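Local coordinates for occlusion-derived virus envelope protein E66 (Autographa californica nucleopolyhedrovirus, PDB 3VSN) that cleaves non-sulfated chondroitin as a lyase of the viral envelope and is essential for oral infectivity, perhaps by digesting the chondroitin sulfate barrier of the host midgut, at residues Phe228-Gln233 and Ser648-Gln653. Numbering follows the deposited sequence.
Sequences FPYVTQ and STFDLQ
Tyr-230 and Phe-650 make the whole of this small surface contact, which buries 60 Å² in all; the ring end of Phe-650 reaches Tyr-230 although its CB does not point there. At the start of the loop, Ser-648 gives its carbonyl oxygen to the hydroxyl of Tyr-324, linking the loop to the connection between strands 318-322 and 327-331. Thr-649 suits the next place because its two branches do different work: OG1 bonds to Asn-647 OD1, while methyl CG2 sits 3.7 Å above the plane of the Phe-650 ring, over its centre, and backs one face. Phe-650 then reaches across with its rim, a chi1 of -47° swinging the ring toward Tyr-230. Its CE1 approaches one face of the Tyr-230 ring, off-centre, 4.3 Å from Tyr-230 CD2. The ring centroids of Tyr-230 and Phe-650 lie 5.8 Å apart and the planes meet at 66°, a T-shaped (edge-to-face) stack in which weakly positive C-H groups meet a π cloud. Such long aromatic side chains can meet although the CA atoms of Tyr-230 and Phe-650 are 9.7 Å apart. Tyr-230 lies on edge strand 230-231 of a small mixed sheet in the N-terminal half, which holds the α/α toroid, whereas the loop joins strands 642-645 and 654-658 of the C-terminal β part; the stack links these two parts away from the catalytic residues. Beyond Phe-650, Leu-652 buries its apolar branches against Tyr-324 and Met-604, and the amide of Gln-653 both donates to Asp-323 OD1 and accepts from Lys-421 N.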
ATOM      1  N   PHE A 228       0.619  16.102   9.252  1.00 19.24           N
ATOM      2  CA  PHE A 228       0.685  14.655   9.501  1.00 19.30           C
ATOM      3  C   PHE A 228       1.418  14.297  10.797  1.00 19.37           C
ATOM      4  O   PHE A 228       2.399  13.548  10.773  1.00 19.53           O
ATOM      5  CB  PHE A 228       1.252  13.905   8.285  1.00 19.05           C
ATOM      6  CG  PHE A 228       0.324  13.900   7.101  1.00 19.05           C
ATOM      7  CD1 PHE A 228      -0.825  13.115   7.107  1.00 18.70           C
ATOM      8  CD2 PHE A 228       0.586  14.693   5.988  1.00 18.88           C
ATOM      9  CE1 PHE A 228      -1.691  13.116   6.025  1.00 19.07           C
ATOM     10  CE2 PHE A 228      -0.276  14.696   4.904  1.00 18.97           C
ATOM     11  CZ  PHE A 228      -1.416  13.906   4.920  1.00 18.96           C
ATOM     12  N   PRO A 229       0.938  14.830  11.939  1.00 19.54           N
ATOM     13  CA  PRO A 229       1.534  14.419  13.209  1.00 19.51           C
ATOM     14  C   PRO A 229       1.182  12.957  13.470  1.00 19.39           C
ATOM     15  O   PRO A 229       0.186  12.466  12.937  1.00 19.26           O
ATOM     16  CB  PRO A 229       0.826  15.315  14.229  1.00 19.71           C
ATOM     17  CG  PRO A 229      -0.509  15.596  13.614  1.00 19.83           C
ATOM     18  CD  PRO A 229      -0.239  15.701  12.138  1.00 19.50           C
ATOM     19  N   TYR A 230       1.995  12.261  14.256  1.00 19.20           N
ATOM     20  CA  TYR A 230       1.628  10.916  14.688  1.00 19.53           C
ATOM     21  C   TYR A 230       0.372  10.994  15.554  1.00 19.78           C
ATOM     22  O   TYR A 230       0.251  11.881  16.401  1.00 19.14           O
ATOM     23  CB  TYR A 230       2.762  10.250  15.469  1.00 19.11           C
ATOM     24  CG  TYR A 230       4.042  10.058  14.691  1.00 19.19           C
ATOM     25  CD1 TYR A 230       4.135   9.093  13.684  1.00 19.32           C
ATOM     26  CD2 TYR A 230       5.169  10.829  14.973  1.00 19.30           C
ATOM     27  CE1 TYR A 230       5.313   8.910  12.977  1.00 19.42           C
ATOM     28  CE2 TYR A 230       6.352  10.654  14.271  1.00 19.41           C
ATOM     29  CZ  TYR A 230       6.418   9.695  13.276  1.00 19.57           C
ATOM     30  OH  TYR A 230       7.589   9.520  12.579  1.00 19.96           O
ATOM     31  N   VAL A 231      -0.568  10.084  15.313  1.00 20.34           N
ATOM     32  CA  VAL A 231      -1.771   9.974  16.139  1.00 21.32           C
ATOM     33  C   VAL A 231      -1.803   8.588  16.782  1.00 22.37           C
ATOM     34  O   VAL A 231      -1.155   7.665  16.289  1.00 22.19           O
ATOM     35  CB  VAL A 231      -3.073  10.254  15.337  1.00 21.19           C
ATOM     36  CG1 VAL A 231      -3.057  11.664  14.754  1.00 21.13           C
ATOM     37  CG2 VAL A 231      -3.296   9.224  14.236  1.00 20.98           C
ATOM     38  N   THR A 232      -2.534   8.439  17.884  1.00 24.04           N
ATOM     39  CA  THR A 232      -2.623   7.127  18.540  1.00 25.83           C
ATOM     40  C   THR A 232      -3.869   6.337  18.134  1.00 26.32           C
ATOM     41  O   THR A 232      -3.887   5.106  18.208  1.00 27.00           O
ATOM     42  CB  THR A 232      -2.495   7.218  20.075  1.00 26.46           C
ATOM     43  OG1 THR A 232      -3.271   8.318  20.562  1.00 27.42           O
ATOM     44  CG2 THR A 232      -1.034   7.414  20.471  1.00 26.43           C
ATOM     45  N   GLN A 233      -4.900   7.050  17.691  1.00 26.88           N
ATOM     46  CA  GLN A 233      -6.116   6.419  17.181  1.00 26.73           C
ATOM     47  C   GLN A 233      -6.804   7.333  16.169  1.00 25.08           C
ATOM     48  O   GLN A 233      -6.458   8.513  16.052  1.00 24.47           O
ATOM     49  CB  GLN A 233      -7.065   6.036  18.332  1.00 28.80           C
ATOM     50  CG  GLN A 233      -7.933   7.162  18.886  1.00 31.33           C
ATOM     51  CD  GLN A 233      -7.132   8.346  19.399  1.00 32.95           C
ATOM     52  OE1 GLN A 233      -6.118   8.181  20.081  1.00 35.50           O
ATOM     53  NE2 GLN A 233      -7.587   9.551  19.071  1.00 34.36           N
ATOM     54  N   SER A 648       8.389   2.367  24.472  1.00 17.95           N
ATOM     55  CA  SER A 648       7.379   1.587  23.766  1.00 18.53           C
ATOM     56  C   SER A 648       6.430   2.455  22.942  1.00 18.73           C
ATOM     57  O   SER A 648       5.390   1.971  22.490  1.00 18.56           O
ATOM     58  CB  SER A 648       6.587   0.730  24.754  1.00 18.86           C
ATOM     59  OG  SER A 648       5.854   1.555  25.640  1.00 19.83           O
ATOM     60  N   THR A 649       6.784   3.726  22.741  1.00 19.09           N
ATOM     61  CA  THR A 649       5.912   4.662  22.019  1.00 19.81           C
ATOM     62  C   THR A 649       5.629   4.201  20.587  1.00 19.97           C
ATOM     63  O   THR A 649       4.477   4.202  20.153  1.00 20.10           O
ATOM     64  CB  THR A 649       6.484   6.102  21.996  1.00 20.18           C
ATOM     65  OG1 THR A 649       6.709   6.550  23.341  1.00 20.82           O
ATOM     66  CG2 THR A 649       5.514   7.071  21.305  1.00 20.42           C
ATOM     67  N   PHE A 650       6.680   3.793  19.878  1.00 20.11           N
ATOM     68  CA  PHE A 650       6.593   3.482  18.448  1.00 20.70           C
ATOM     69  C   PHE A 650       6.757   1.990  18.153  1.00 20.00           C
ATOM     70  O   PHE A 650       6.126   1.462  17.237  1.00 20.50           O
ATOM     71  CB  PHE A 650       7.651   4.273  17.655  1.00 21.71           C
ATOM     72  CG  PHE A 650       7.722   5.738  18.005  1.00 22.85           C
ATOM     73  CD1 PHE A 650       6.849   6.654  17.420  1.00 23.36           C
ATOM     74  CD2 PHE A 650       8.676   6.209  18.906  1.00 23.50           C
ATOM     75  CE1 PHE A 650       6.917   8.005  17.736  1.00 23.93           C
ATOM     76  CE2 PHE A 650       8.749   7.561  19.226  1.00 24.22           C
ATOM     77  CZ  PHE A 650       7.869   8.460  18.640  1.00 24.13           C
ATOM     78  N   ASP A 651       7.610   1.325  18.927  1.00 19.19           N
ATOM     79  CA  ASP A 651       8.034  -0.049  18.644  1.00 18.62           C
ATOM     80  C   ASP A 651       7.897  -0.931  19.881  1.00 17.18           C
ATOM     81  O   ASP A 651       8.077  -0.456  20.999  1.00 16.98           O
ATOM     82  CB  ASP A 651       9.491  -0.060  18.178  1.00 20.05           C
ATOM     83  CG  ASP A 651       9.709   0.728  16.896  1.00 21.85           C
ATOM     84  OD1 ASP A 651       9.073   0.408  15.872  1.00 22.96           O
ATOM     85  OD2 ASP A 651      10.541   1.659  16.905  1.00 23.50           O
ATOM     86  N   LEU A 652       7.598  -2.214  19.674  1.00 15.66           N
ATOM     87  CA  LEU A 652       7.333  -3.137  20.787  1.00 14.59           C
ATOM     88  C   LEU A 652       8.258  -4.354  20.836  1.00 13.85           C
ATOM     89  O   LEU A 652       7.983  -5.328  21.547  1.00 13.30           O
ATOM     90  CB  LEU A 652       5.870  -3.592  20.761  1.00 14.39           C
ATOM     91  CG  LEU A 652       4.814  -2.531  21.091  1.00 14.32           C
ATOM     92  CD1 LEU A 652       3.424  -3.017  20.704  1.00 14.20           C
ATOM     93  CD2 LEU A 652       4.864  -2.158  22.567  1.00 14.44           C
ATOM     94  N   GLN A 653       9.364  -4.290  20.100  1.00 13.05           N
ATOM     95  CA  GLN A 653      10.305  -5.405  20.043  1.00 12.74           C
ATOM     96  C   GLN A 653      11.454  -5.239  21.030  1.00 12.68           C
ATOM     97  O   GLN A 653      12.074  -4.178  21.103  1.00 12.82           O
ATOM     98  CB  GLN A 653      10.849  -5.584  18.624  1.00 12.49           C
ATOM     99  CG  GLN A 653       9.793  -6.004  17.612  1.00 12.28           C
ATOM    100  CD  GLN A 653      10.324  -6.071  16.192  1.00 12.24           C
ATOM    101  OE1 GLN A 653      11.466  -6.472  15.958  1.00 12.04           O
ATOM    102  NE2 GLN A 653       9.486  -5.685  15.232  1.00 12.04           N
TER